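Side-chain contacts in effector protein Lem4 (lpg1101) (Legionella pneumophila subsp. pneumophila, PDB 6CGK), which acts as a membrane-associated protein tyrosine phosphatase translocated by the bacterium, its haloacid dehalogenase-type domain being the part described here: residues E190-K193 with E194-N198; A74-F77 with L78-V81; V137-E140 with E141-E144; G160-M163 with C164-L167; I101-L104 with L105-N109. The protein carries 1 engineered substitution. All coordinates share one frame; numbering follows the deposited sequence.

Interaction 1: residues E190-K193 with E194-N198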
loop_
_atom_site.group_PDB
_atom_site.type_symbol
_atom_site.label_atom_id
_atom_site.label_comp_id
_atom_site.label_asym_id
_atom_site.label_seq_id
_atom_site.Cartn_x
_atom_site.Cartn_y
_atom_site.Cartn_z
ATOM N N GLU A 190 5.556 2.212 -15.248
ATOM C CA GLU A 190 4.608 1.513 -16.113
ATOM C C GLU A 190 3.250 1.355 -15.443
ATOM O O GLU A 190 2.211 1.425 -16.112
ATOM C CB GLU A 190 5.171 0.153 -16.511
ATOM C CG GLU A 190 6.239 0.251 -17.577
ATOM C CD GLU A 190 6.802 -1.100 -17.972
ATOM O OE1 GLU A 190 8.045 -1.221 -18.093
ATOM O OE2 GLU A 190 6.004 -2.044 -18.160
ATOM N N TYR A 191 3.230 1.132 -14.127
ATOM C CA TYR A 191 1.948 1.006 -13.437
ATOM C C TYR A 191 1.206 2.331 -13.413
ATOM O O TYR A 191 -0.028 2.350 -13.468
ATOM C CB TYR A 191 2.133 0.491 -12.006
ATOM C CG TYR A 191 3.012 -0.737 -11.882
ATOM C CD1 TYR A 191 3.257 -1.562 -12.976
ATOM C CD2 TYR A 191 3.621 -1.066 -10.666
ATOM C CE1 TYR A 191 4.087 -2.682 -12.860
ATOM C CE2 TYR A 191 4.437 -2.184 -10.547
ATOM C CZ TYR A 191 4.666 -2.980 -11.646
ATOM O OH TYR A 191 5.495 -4.081 -11.533
ATOM N N PHE A 192 1.932 3.448 -13.322
ATOM C CA PHE A 192 1.279 4.745 -13.426
ATOM C C PHE A 192 0.648 4.903 -14.795
ATOM O O PHE A 192 -0.482 5.394 -14.920
ATOM C CB PHE A 192 2.279 5.869 -13.154
ATOM C CG PHE A 192 1.630 7.188 -12.910
ATOM C CD1 PHE A 192 0.982 7.444 -11.716
ATOM C CD2 PHE A 192 1.643 8.174 -13.884
ATOM C CE1 PHE A 192 0.359 8.659 -11.496
ATOM C CE2 PHE A 192 1.029 9.386 -13.659
ATOM C CZ PHE A 192 0.396 9.624 -12.455
ATOM N N LYS A 193 1.355 4.474 -15.838
ATOM C CA LYS A 193 0.763 4.508 -17.164
ATOM C C LYS A 193 -0.500 3.651 -17.209
ATOM O O LYS A 193 -1.498 4.039 -17.826
ATOM C CB LYS A 193 1.790 4.055 -18.204
ATOM C CG LYS A 193 1.245 4.034 -19.613
ATOM C CD LYS A 193 2.256 3.484 -20.588
ATOM C CE LYS A 193 3.507 4.332 -20.633
ATOM N NZ LYS A 193 4.121 4.198 -21.979
ATOM N N GLU A 194 -0.487 2.499 -16.525
ATOM C CA GLU A 194 -1.657 1.620 -16.516
ATOM C C GLU A 194 -2.853 2.288 -15.842
ATOM O O GLU A 194 -3.987 2.175 -16.325
ATOM C CB GLU A 194 -1.330 0.293 -15.815
ATOM C CG GLU A 194 -0.280 -0.595 -16.507
ATOM C CD GLU A 194 -0.049 -1.934 -15.779
ATOM O OE1 GLU A 194 -0.388 -2.045 -14.572
ATOM O OE2 GLU A 194 0.478 -2.876 -16.418
ATOM N N ILE A 195 -2.631 2.977 -14.719
ATOM C CA ILE A 195 -3.723 3.733 -14.104
ATOM C C ILE A 195 -4.308 4.723 -15.107
ATOM O O ILE A 195 -5.512 4.725 -15.378
ATOM C CB ILE A 195 -3.245 4.459 -12.838
ATOM C CG1 ILE A 195 -2.856 3.459 -11.756
ATOM C CG2 ILE A 195 -4.331 5.386 -12.337
ATOM C CD1 ILE A 195 -2.105 4.106 -10.590
ATOM N N LEU A 196 -3.458 5.582 -15.674
ATOM C CA LEU A 196 -3.958 6.633 -16.559
ATOM C C LEU A 196 -4.635 6.052 -17.794
ATOM O O LEU A 196 -5.612 6.619 -18.301
ATOM C CB LEU A 196 -2.813 7.559 -16.980
ATOM C CG LEU A 196 -2.152 8.415 -15.902
ATOM C CD1 LEU A 196 -1.205 9.411 -16.560
ATOM C CD2 LEU A 196 -3.197 9.142 -15.082
ATOM N N THR A 197 -4.107 4.939 -18.310
ATOM C CA THR A 197 -4.694 4.300 -19.489
ATOM C C THR A 197 -6.062 3.694 -19.202
ATOM O O THR A 197 -6.877 3.565 -20.117
ATOM C CB THR A 197 -3.763 3.207 -20.029
ATOM O OG1 THR A 197 -2.484 3.774 -20.353
ATOM C CG2 THR A 197 -4.355 2.579 -21.271
ATOM N N ASN A 198 -6.339 3.310 -17.956
ATOM C CA ASN A 198 -7.575 2.617 -17.624
ATOM C C ASN A 198 -8.550 3.441 -16.790
ATOM O O ASN A 198 -9.628 2.942 -16.469
ATOM C CB ASN A 198 -7.265 1.311 -16.884
ATOM C CG ASN A 198 -6.557 0.301 -17.758
ATOM O OD1 ASN A 198 -7.191 -0.466 -18.473
ATOM N ND2 ASN A 198 -5.235 0.293 -17.703
#
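Glu194 lies alongside Tyr191, the residue three places before it on helix 188-198, the two side chains pointing the same way. Followed outward, its CB rests against the carbonyl oxygen of Tyr191 and its CG against that of Glu190, at 3.2 Å from Glu190 O. Beyond CG the chain is extended (chi2 -177°), which carries the carboxylate along the tyrosine; OE1 comes 4.0 Å from Tyr191 CD1, with ring and carboxylate planes 34° apart. OE1 finds its hydrogen-bond partner in His179, whose ring also stacks on Tyr191, so one histidine serves both residues. Glutamate suits the place because its aliphatic part packs on the backbone while its acid reaches the neighbouring strand.

On the outer side, Thr197 OG1 sits beside its own backbone N (chi1 -58°) and donates to Lys193 O at 2.7 Å, from above the carbonyl plane. The same oxygen accepts from Thr197 N at 2.8 Å, a double grip made possible by the short hydroxyl arm, which reaches back to the carbonyl of the previous turn. Asn198 ND2 closes on Glu194 O at 2.6 Å, almost straight, in the helix's last turn. Phe192 CE2 meets Leu196 CD1 at 3.7 Å, an apolar pair on a partly exposed flank.

Tyr191 and Glu194 face Leu151 of strand 150-154, whereas Phe192 and Ile195 lean on helix 72-82, through Asp80, Val81 and Phe77.

Interaction 2: residues A74-F77 with L78-V81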
loop_
_atom_site.group_PDB
_atom_site.type_symbol
_atom_site.label_atom_id
_atom_site.label_comp_id
_atom_site.label_asym_id
_atom_site.label_seq_id
_atom_site.Cartn_x
_atom_site.Cartn_y
_atom_site.Cartn_z
ATOM N N ALA A 74 9.012 3.820 -5.733
ATOM C CA ALA A 74 7.738 3.639 -5.041
ATOM C C ALA A 74 7.297 4.940 -4.395
ATOM O O ALA A 74 6.107 5.260 -4.364
ATOM C CB ALA A 74 7.862 2.529 -3.982
ATOM N N LYS A 75 8.252 5.693 -3.857
ATOM C CA LYS A 75 7.959 7.007 -3.312
ATOM C C LYS A 75 7.331 7.894 -4.367
ATOM O O LYS A 75 6.280 8.502 -4.143
ATOM C CB LYS A 75 9.249 7.639 -2.795
ATOM C CG LYS A 75 9.142 9.086 -2.421
ATOM C CD LYS A 75 10.547 9.602 -2.078
ATOM C CE LYS A 75 10.549 10.901 -1.280
ATOM N NZ LYS A 75 9.907 12.029 -1.992
ATOM N N ASN A 76 7.977 7.989 -5.530
ATOM C CA ASN A 76 7.443 8.830 -6.601
ATOM C C ASN A 76 6.062 8.355 -7.033
ATOM O O ASN A 76 5.163 9.169 -7.272
ATOM C CB ASN A 76 8.396 8.835 -7.786
ATOM C CG ASN A 76 9.661 9.593 -7.504
ATOM O OD1 ASN A 76 9.722 10.420 -6.591
ATOM N ND2 ASN A 76 10.686 9.323 -8.292
ATOM N N PHE A 77 5.871 7.035 -7.122
ATOM C CA PHE A 77 4.562 6.488 -7.478
ATOM C C PHE A 77 3.496 6.920 -6.475
ATOM O O PHE A 77 2.428 7.408 -6.859
ATOM C CB PHE A 77 4.647 4.961 -7.572
ATOM C CG PHE A 77 3.334 4.280 -7.871
ATOM C CD1 PHE A 77 2.899 4.131 -9.180
ATOM C CD2 PHE A 77 2.548 3.779 -6.854
ATOM C CE1 PHE A 77 1.695 3.507 -9.470
ATOM C CE2 PHE A 77 1.340 3.140 -7.127
ATOM C CZ PHE A 77 0.909 3.005 -8.446
ATOM N N LEU A 78 3.773 6.756 -5.177
ATOM C CA LEU A 78 2.781 7.135 -4.173
ATOM C C LEU A 78 2.480 8.622 -4.237
ATOM O O LEU A 78 1.320 9.038 -4.116
ATOM C CB LEU A 78 3.258 6.758 -2.777
ATOM C CG LEU A 78 3.357 5.258 -2.532
ATOM C CD1 LEU A 78 4.242 4.912 -1.300
ATOM C CD2 LEU A 78 1.913 4.710 -2.412
ATOM N N GLN A 79 3.516 9.440 -4.423
ATOM C CA GLN A 79 3.290 10.869 -4.504
ATOM C C GLN A 79 2.487 11.225 -5.746
ATOM O O GLN A 79 1.610 12.094 -5.688
ATOM C CB GLN A 79 4.627 11.598 -4.481
ATOM C CG GLN A 79 5.294 11.529 -3.130
ATOM C CD GLN A 79 6.556 12.342 -3.052
ATOM O OE1 GLN A 79 6.885 12.873 -1.995
ATOM N NE2 GLN A 79 7.294 12.418 -4.154
ATOM N N ASP A 80 2.761 10.560 -6.875
ATOM C CA ASP A 80 2.009 10.843 -8.098
ATOM C C ASP A 80 0.561 10.395 -7.973
ATOM O O ASP A 80 -0.357 11.114 -8.404
ATOM C CB ASP A 80 2.645 10.154 -9.308
ATOM C CG ASP A 80 3.944 10.811 -9.761
ATOM O OD1 ASP A 80 4.206 12.004 -9.448
ATOM O OD2 ASP A 80 4.706 10.106 -10.457
ATOM N N VAL A 81 0.332 9.187 -7.444
ATOM C CA VAL A 81 -1.035 8.669 -7.364
ATOM C C VAL A 81 -1.834 9.441 -6.317
ATOM O O VAL A 81 -3.042 9.625 -6.469
ATOM C CB VAL A 81 -1.027 7.149 -7.070
ATOM C CG1 VAL A 81 -2.460 6.632 -6.857
ATOM C CG2 VAL A 81 -0.383 6.387 -8.212
#
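Four successive i to i+4 bonds join residues 74-77 to 78-81 as an unbroken alpha-helix, and Val81 N to Phe77 O, at 2.8 Å, brings the Phe77 and Val81 side chains together. Val81 CG2 stands over one face of the Phe77 ring, 3.7 Å from its centroid and 15° off the ring normal, a CH-pi contact. Phe77 CG lies anti to the backbone N (chi1 177°), which swings the ring toward the following turn, and CZ is the ring atom nearest the methyl, at 3.6 Å from Val81 CG2. A short branched residue can offer a methyl to a flat ring at this spacing.

On the more exposed flank Lys75 crosses Gln79. The lysine bends at its last torsion, and NZ donates to Gln79 OE1 at 3.1 Å from well above the amide plane. The CG of Gln79 meanwhile packs on Lys75 O, 3.3 Å away. Leu78 CG touches Ala74 O, and Leu78 itself turns to Ile90 of strand 89-93.

The chemistry is thus split by side of the helix: an aromatic-aliphatic pair faces Ile195 of helix 188-198, while an amide-ammonium pair, whose off-plane approach suggests a modest bond, occupies the partly exposed flank.

Interaction 3: residues V137-E140 with E141-E144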
loop_
_atom_site.group_PDB
_atom_site.type_symbol
_atom_site.label_atom_id
_atom_site.label_comp_id
_atom_site.label_asym_id
_atom_site.label_seq_id
_atom_site.Cartn_x
_atom_site.Cartn_y
_atom_site.Cartn_z
ATOM N N VAL A 137 -11.854 -8.393 0.538
ATOM C CA VAL A 137 -13.292 -8.629 0.500
ATOM C C VAL A 137 -14.013 -7.577 1.327
ATOM O O VAL A 137 -14.997 -6.977 0.878
ATOM C CB VAL A 137 -13.623 -10.052 0.978
ATOM C CG1 VAL A 137 -15.127 -10.192 1.181
ATOM C CG2 VAL A 137 -13.098 -11.075 -0.029
ATOM N N SER A 138 -13.507 -7.306 2.535
ATOM C CA SER A 138 -14.129 -6.301 3.393
ATOM C C SER A 138 -14.096 -4.927 2.746
ATOM O O SER A 138 -15.077 -4.171 2.824
ATOM C CB SER A 138 -13.433 -6.245 4.746
ATOM O OG SER A 138 -13.656 -7.458 5.462
ATOM N N HIS A 139 -12.971 -4.575 2.125
ATOM C CA HIS A 139 -12.898 -3.259 1.503
ATOM C C HIS A 139 -13.871 -3.145 0.342
ATOM O O HIS A 139 -14.572 -2.131 0.215
ATOM C CB HIS A 139 -11.493 -2.936 1.020
ATOM C CG HIS A 139 -11.322 -1.483 0.726
ATOM N ND1 HIS A 139 -11.222 -0.541 1.727
ATOM C CD2 HIS A 139 -11.367 -0.795 -0.436
ATOM C CE1 HIS A 139 -11.157 0.663 1.189
ATOM N NE2 HIS A 139 -11.251 0.538 -0.122
ATOM N N GLU A 140 -13.932 -4.165 -0.521
ATOM C CA GLU A 140 -14.855 -4.092 -1.657
ATOM C C GLU A 140 -16.302 -3.993 -1.204
ATOM O O GLU A 140 -17.146 -3.428 -1.918
ATOM C CB GLU A 140 -14.665 -5.307 -2.572
ATOM C CG GLU A 140 -13.294 -5.321 -3.274
ATOM C CD GLU A 140 -13.106 -4.134 -4.238
ATOM O OE1 GLU A 140 -14.106 -3.620 -4.805
ATOM O OE2 GLU A 140 -11.946 -3.722 -4.437
ATOM N N GLU A 141 -16.613 -4.518 -0.026
ATOM C CA GLU A 141 -17.990 -4.512 0.445
ATOM C C GLU A 141 -18.402 -3.191 1.079
ATOM O O GLU A 141 -19.589 -3.016 1.370
ATOM C CB GLU A 141 -18.205 -5.670 1.421
ATOM C CG GLU A 141 -18.270 -7.000 0.707
ATOM C CD GLU A 141 -18.401 -8.184 1.654
ATOM O OE1 GLU A 141 -18.446 -7.967 2.879
ATOM O OE2 GLU A 141 -18.441 -9.330 1.166
ATOM N N LYS A 142 -17.473 -2.256 1.270
ATOM C CA LYS A 142 -17.853 -0.928 1.740
ATOM C C LYS A 142 -18.828 -0.300 0.742
ATOM O O LYS A 142 -18.681 -0.485 -0.471
ATOM C CB LYS A 142 -16.615 -0.046 1.916
ATOM C CG LYS A 142 -15.661 -0.555 3.002
ATOM C CD LYS A 142 -14.443 0.372 3.119
ATOM C CE LYS A 142 -14.476 1.160 4.414
ATOM N NZ LYS A 142 -13.942 2.531 4.194
ATOM N N PRO A 143 -19.841 0.433 1.210
ATOM C CA PRO A 143 -20.886 0.897 0.286
ATOM C C PRO A 143 -20.410 1.907 -0.752
ATOM O O PRO A 143 -21.099 2.088 -1.771
ATOM C CB PRO A 143 -21.933 1.514 1.227
ATOM C CG PRO A 143 -21.144 1.985 2.380
ATOM C CD PRO A 143 -20.048 0.957 2.569
ATOM N N GLU A 144 -19.301 2.587 -0.532
ATOM C CA GLU A 144 -18.834 3.534 -1.531
ATOM C C GLU A 144 -18.050 2.876 -2.664
ATOM O O GLU A 144 -17.821 3.515 -3.698
ATOM C CB GLU A 144 -17.982 4.614 -0.863
ATOM C CG GLU A 144 -16.666 4.093 -0.283
ATOM C CD GLU A 144 -16.728 3.783 1.206
ATOM O OE1 GLU A 144 -17.814 3.451 1.718
ATOM O OE2 GLU A 144 -15.670 3.878 1.871
#
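The His139 ring meets Lys142 obliquely, the lysine's CD lying 3.6 Å from His139 ND1 and 3.8 Å from His139 CE1. That nitrogen has its polar partner elsewhere, in a hydrogen bond with Tyr118 OH, so the lysine contributes a methylene here. The Glu141 carboxylate is the other flat group: it runs beside Val137 in the same direction, OE2 standing 3.4 Å from Val137 CG1.

Glu141 reaches that methyl because its chain is extended beyond CG (chi2 177°), with CG packed 3.3 Å from Val137 O. Glu141 N bonds to Val137 O at 3.1 Å, and Lys142 N then donates to His139 O, three residues back, from above the carbonyl plane. Lys142 bends twice near its tip, which brings NZ to Glu144 OE2 at 3.2 Å in a salt bridge on the syn side of the carboxylate. Inside the fold, Glu140 is buried yet well matched, meeting Arg150, Arg172 and Tyr21.

A long, flexible lysine thus suits this exit from helix 132-140, its CD resting obliquely against a buried imidazole while its ammonium pairs with an acid of the loop. That ammonium and the Glu144 carboxylate would probably offset each other in their effect on the imidazole.

Interaction 4: residues G160-M163 with C164-L167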
loop_
_atom_site.group_PDB
_atom_site.type_symbol
_atom_site.label_atom_id
_atom_site.label_comp_id
_atom_site.label_asym_id
_atom_site.label_seq_id
_atom_site.Cartn_x
_atom_site.Cartn_y
_atom_site.Cartn_z
ATOM N N GLY A 160 -0.220 -12.133 -3.063
ATOM C CA GLY A 160 -0.809 -11.393 -4.158
ATOM C C GLY A 160 -2.059 -12.071 -4.671
ATOM O O GLY A 160 -3.076 -11.418 -4.921
ATOM N N GLU A 161 -2.007 -13.399 -4.803
ATOM C CA GLU A 161 -3.184 -14.146 -5.214
ATOM C C GLU A 161 -4.267 -14.090 -4.153
ATOM O O GLU A 161 -5.454 -14.117 -4.488
ATOM C CB GLU A 161 -2.785 -15.582 -5.530
ATOM C CG GLU A 161 -1.906 -15.633 -6.753
ATOM C CD GLU A 161 -1.445 -17.022 -7.088
ATOM O OE1 GLU A 161 -1.528 -17.914 -6.211
ATOM O OE2 GLU A 161 -0.996 -17.215 -8.238
ATOM N N GLU A 162 -3.885 -13.990 -2.877
ATOM C CA GLU A 162 -4.890 -13.805 -1.838
ATOM C C GLU A 162 -5.690 -12.530 -2.068
ATOM O O GLU A 162 -6.915 -12.526 -1.903
ATOM C CB GLU A 162 -4.238 -13.772 -0.462
ATOM C CG GLU A 162 -3.807 -15.124 0.045
ATOM C CD GLU A 162 -4.987 -16.081 0.142
ATOM O OE1 GLU A 162 -5.418 -16.603 -0.913
ATOM O OE2 GLU A 162 -5.498 -16.291 1.265
ATOM N N MET A 163 -5.017 -11.428 -2.418
ATOM C CA MET A 163 -5.753 -10.198 -2.715
ATOM C C MET A 163 -6.544 -10.329 -4.015
ATOM O O MET A 163 -7.711 -9.918 -4.081
ATOM C CB MET A 163 -4.798 -8.998 -2.758
ATOM C CG MET A 163 -4.187 -8.640 -1.388
ATOM S SD MET A 163 -3.286 -7.092 -1.365
ATOM C CE MET A 163 -1.778 -7.569 -2.196
ATOM N N CYS A 164 -5.944 -10.927 -5.050
ATOM C CA CYS A 164 -6.698 -11.236 -6.269
ATOM C C CYS A 164 -7.920 -12.102 -5.974
ATOM O O CYS A 164 -9.002 -11.867 -6.516
ATOM C CB CYS A 164 -5.816 -11.954 -7.285
ATOM S SG CYS A 164 -4.503 -11.005 -7.979
ATOM N N ASN A 165 -7.752 -13.157 -5.162
ATOM C CA ASN A 165 -8.895 -14.015 -4.857
ATOM C C ASN A 165 -10.009 -13.242 -4.165
ATOM O O ASN A 165 -11.182 -13.518 -4.385
ATOM C CB ASN A 165 -8.457 -15.188 -3.988
ATOM C CG ASN A 165 -7.656 -16.213 -4.756
ATOM O OD1 ASN A 165 -7.318 -16.019 -5.925
ATOM N ND2 ASN A 165 -7.338 -17.315 -4.094
ATOM N N GLY A 166 -9.664 -12.259 -3.337
ATOM C CA GLY A 166 -10.690 -11.418 -2.732
ATOM C C GLY A 166 -11.505 -10.621 -3.738
ATOM O O GLY A 166 -12.723 -10.493 -3.590
ATOM N N LEU A 167 -10.851 -10.045 -4.758
ATOM C CA LEU A 167 -11.604 -9.390 -5.833
ATOM C C LEU A 167 -12.509 -10.371 -6.553
ATOM O O LEU A 167 -13.649 -10.037 -6.915
ATOM C CB LEU A 167 -10.674 -8.757 -6.866
ATOM C CG LEU A 167 -9.825 -7.578 -6.459
ATOM C CD1 LEU A 167 -9.027 -7.138 -7.681
ATOM C CD2 LEU A 167 -10.697 -6.460 -5.933
#
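Cys164 meets Gly160 and Asn165 meets Glu161 in a local packing of side chains on the preceding turn's carbonyls, midway along helix 157-169, the connecting helix of a beta-alpha-beta unit between strands 150-154 and 176-180. Four i to i+4 backbone bonds hold this part of the helix, among them Cys164 N to Gly160 O at 2.9 Å, which is close to straight at 174°.

Cys164 SG, placed beside its own backbone N (chi1 -67°), comes 3.4 Å from Gly160 O, and the small thiol is compact enough to lie here while touching Phe178 of the next strand. Asn165 packs its CB 3.2 Å from Glu161 O, on the partly exposed flank. Its ND2 stands 3.8 Å from Glu162 OE1, the amide and carboxylate planes 76° apart, a loose polar approach. Gly166 N bonds to Glu162 O at 3.1 Å, and the residue's lack of a side chain suits the buried side against helix 132-140.

Met163 and Leu167, one turn apart, both reach down to Ile152 of strand 150-154, filling the helix-sheet interface with flexible and branched hydrocarbon. Met163 also touches Asp154, which binds magnesium in another structure of this protein though not in this model, so the helix packs behind the metal site of a Rossmann-like haloacid dehalogenase fold.

Interaction 5: residues I101-L104 with L105-N109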
loop_
_atom_site.group_PDB
_atom_site.type_symbol
_atom_site.label_atom_id
_atom_site.label_comp_id
_atom_site.label_asym_id
_atom_site.label_seq_id
_atom_site.Cartn_x
_atom_site.Cartn_y
_atom_site.Cartn_z
ATOM N N ILE A 101 4.512 1.601 9.213
ATOM C CA ILE A 101 4.134 2.056 7.880
ATOM C C ILE A 101 4.009 3.568 7.854
ATOM O O ILE A 101 4.579 4.224 6.980
ATOM C CB ILE A 101 2.851 1.350 7.420
ATOM C CG1 ILE A 101 3.143 -0.143 7.307
ATOM C CG2 ILE A 101 2.329 2.034 6.108
ATOM C CD1 ILE A 101 1.853 -1.044 7.091
ATOM N N LYS A 102 3.268 4.153 8.807
ATOM C CA LYS A 102 3.139 5.616 8.832
ATOM C C LYS A 102 4.488 6.291 8.992
ATOM O O LYS A 102 4.747 7.334 8.377
ATOM C CB LYS A 102 2.209 6.070 9.966
ATOM C CG LYS A 102 0.736 5.682 9.740
ATOM C CD LYS A 102 -0.137 6.196 10.874
ATOM C CE LYS A 102 -1.618 5.985 10.605
ATOM N NZ LYS A 102 -2.386 6.420 11.806
ATOM N N ALA A 103 5.354 5.735 9.854
ATOM C CA ALA A 103 6.657 6.339 10.060
ATOM C C ALA A 103 7.441 6.402 8.759
ATOM O O ALA A 103 8.058 7.419 8.436
ATOM C CB ALA A 103 7.440 5.534 11.127
ATOM N N LEU A 104 7.495 5.293 8.021
ATOM C CA LEU A 104 8.310 5.303 6.801
ATOM C C LEU A 104 7.727 6.268 5.768
ATOM O O LEU A 104 8.470 7.012 5.119
ATOM C CB LEU A 104 8.409 3.893 6.201
ATOM C CG LEU A 104 9.678 3.185 6.733
ATOM C CD1 LEU A 104 9.673 3.102 8.246
ATOM C CD2 LEU A 104 9.821 1.800 6.121
ATOM N N LEU A 105 6.408 6.265 5.594
ATOM C CA LEU A 105 5.796 7.283 4.730
ATOM C C LEU A 105 6.196 8.693 5.170
ATOM O O LEU A 105 6.558 9.547 4.342
ATOM C CB LEU A 105 4.286 7.109 4.747
ATOM C CG LEU A 105 3.806 5.772 4.148
ATOM C CD1 LEU A 105 2.310 5.524 4.443
ATOM C CD2 LEU A 105 4.085 5.714 2.640
ATOM N N GLU A 106 6.107 8.975 6.470
ATOM C CA GLU A 106 6.480 10.303 6.964
ATOM C C GLU A 106 7.954 10.626 6.731
ATOM O O GLU A 106 8.301 11.761 6.386
ATOM C CB GLU A 106 6.123 10.427 8.443
ATOM C CG GLU A 106 4.611 10.517 8.631
ATOM C CD GLU A 106 4.132 10.092 9.994
ATOM O OE1 GLU A 106 4.980 9.716 10.856
ATOM O OE2 GLU A 106 2.894 10.116 10.187
ATOM N N PHE A 107 8.845 9.657 6.968
ATOM C CA PHE A 107 10.265 9.861 6.726
ATOM C C PHE A 107 10.540 10.266 5.292
ATOM O O PHE A 107 11.530 10.944 5.021
ATOM C CB PHE A 107 11.062 8.570 7.012
ATOM C CG PHE A 107 11.022 8.084 8.446
ATOM C CD1 PHE A 107 10.776 8.936 9.513
ATOM C CD2 PHE A 107 11.235 6.736 8.702
ATOM C CE1 PHE A 107 10.766 8.440 10.845
ATOM C CE2 PHE A 107 11.254 6.229 10.029
ATOM C CZ PHE A 107 10.990 7.080 11.086
ATOM N N GLU A 108 9.722 9.785 4.351
ATOM C CA GLU A 108 9.891 10.089 2.941
ATOM C C GLU A 108 9.020 11.256 2.486
ATOM O O GLU A 108 8.959 11.542 1.282
ATOM C CB GLU A 108 9.568 8.840 2.114
ATOM C CG GLU A 108 10.413 7.636 2.505
ATOM C CD GLU A 108 11.794 7.693 1.916
ATOM O OE1 GLU A 108 11.983 8.536 1.022
ATOM O OE2 GLU A 108 12.698 6.918 2.336
ATOM N N ASN A 109 8.342 11.931 3.414
ATOM C CA ASN A 109 7.529 13.111 3.096
ATOM C C ASN A 109 6.419 12.754 2.107
ATOM O O ASN A 109 6.094 13.530 1.193
ATOM C CB ASN A 109 8.397 14.268 2.587
ATOM C CG ASN A 109 7.719 15.625 2.738
ATOM O OD1 ASN A 109 6.831 15.811 3.577
ATOM N ND2 ASN A 109 8.155 16.579 1.949
#
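Phe107 folds back over Ala103 and Leu104 near the end of helix 98-107, which a Schellman motif closes. The carbonyl oxygen of Ala103 lies over one ring face, offset toward the rim, and is 3.0 Å from Phe107 CG. Phe107 N donates to that same oxygen at 2.8 Å, so one carbonyl is both bonded and covered by the ring. Ala103 is small enough to let the ring lie close, its CB 3.9 Å from Phe107 CZ. Leu104 adds CD1 at 3.9 Å from Phe107 CE2. The ring is put there by a first torsion of -63°, which sets CG beside the backbone N, over the preceding turn.

On another side Ile101 and Leu105 run side by side, CG2 of the isoleucine 3.9 Å from CD1 of the leucine, as branched aliphatics suit a buried flank. Glu106 lays its CG against Lys102 O, at 3.2 Å, while its carboxylate bonds elsewhere, to Arg54 and His112; Lys102 in turn pairs with Glu98.

Further out, Tyr61 of helix 58-62 meets the Phe107 ring and also hydrogen-bonds to Glu108, and Met55 of helix 51-55 touches Phe107. These helices pack on the crossover helix of a beta-alpha-beta unit that runs from strand 89-93 to strand 116-118. Asn109 is the C-prime residue of the Schellman motif, and its positive phi of 60° suits asparagine, one of the residues that tolerate this conformation; its backbone N donates to Glu106 O at 3.0 Å.

Interactions 1, 2 and 5 form a chain of touching helices, with interaction 2 in the middle. Ile195 CD1 of interaction 1 lies 3.7 Å from Val81 CG2 of interaction 2, and Lys75 CE of interaction 2 lies 3.1 Å from Glu108 O of interaction 5. Interactions 3 and 4 make a second pair, Glu140 OE2 being 3.4 Å from Leu167 CD2, and interaction 4 lies across the chain's centre from interactions 2 and 5. The magnesium site, with the engineered Asn23, Asp25 and Asp155, is approached from both groups: the side chain of Met163 is about 8 Å from the bound magnesium ion, and that of Ile101 about 6 Å from the active-site phosphate.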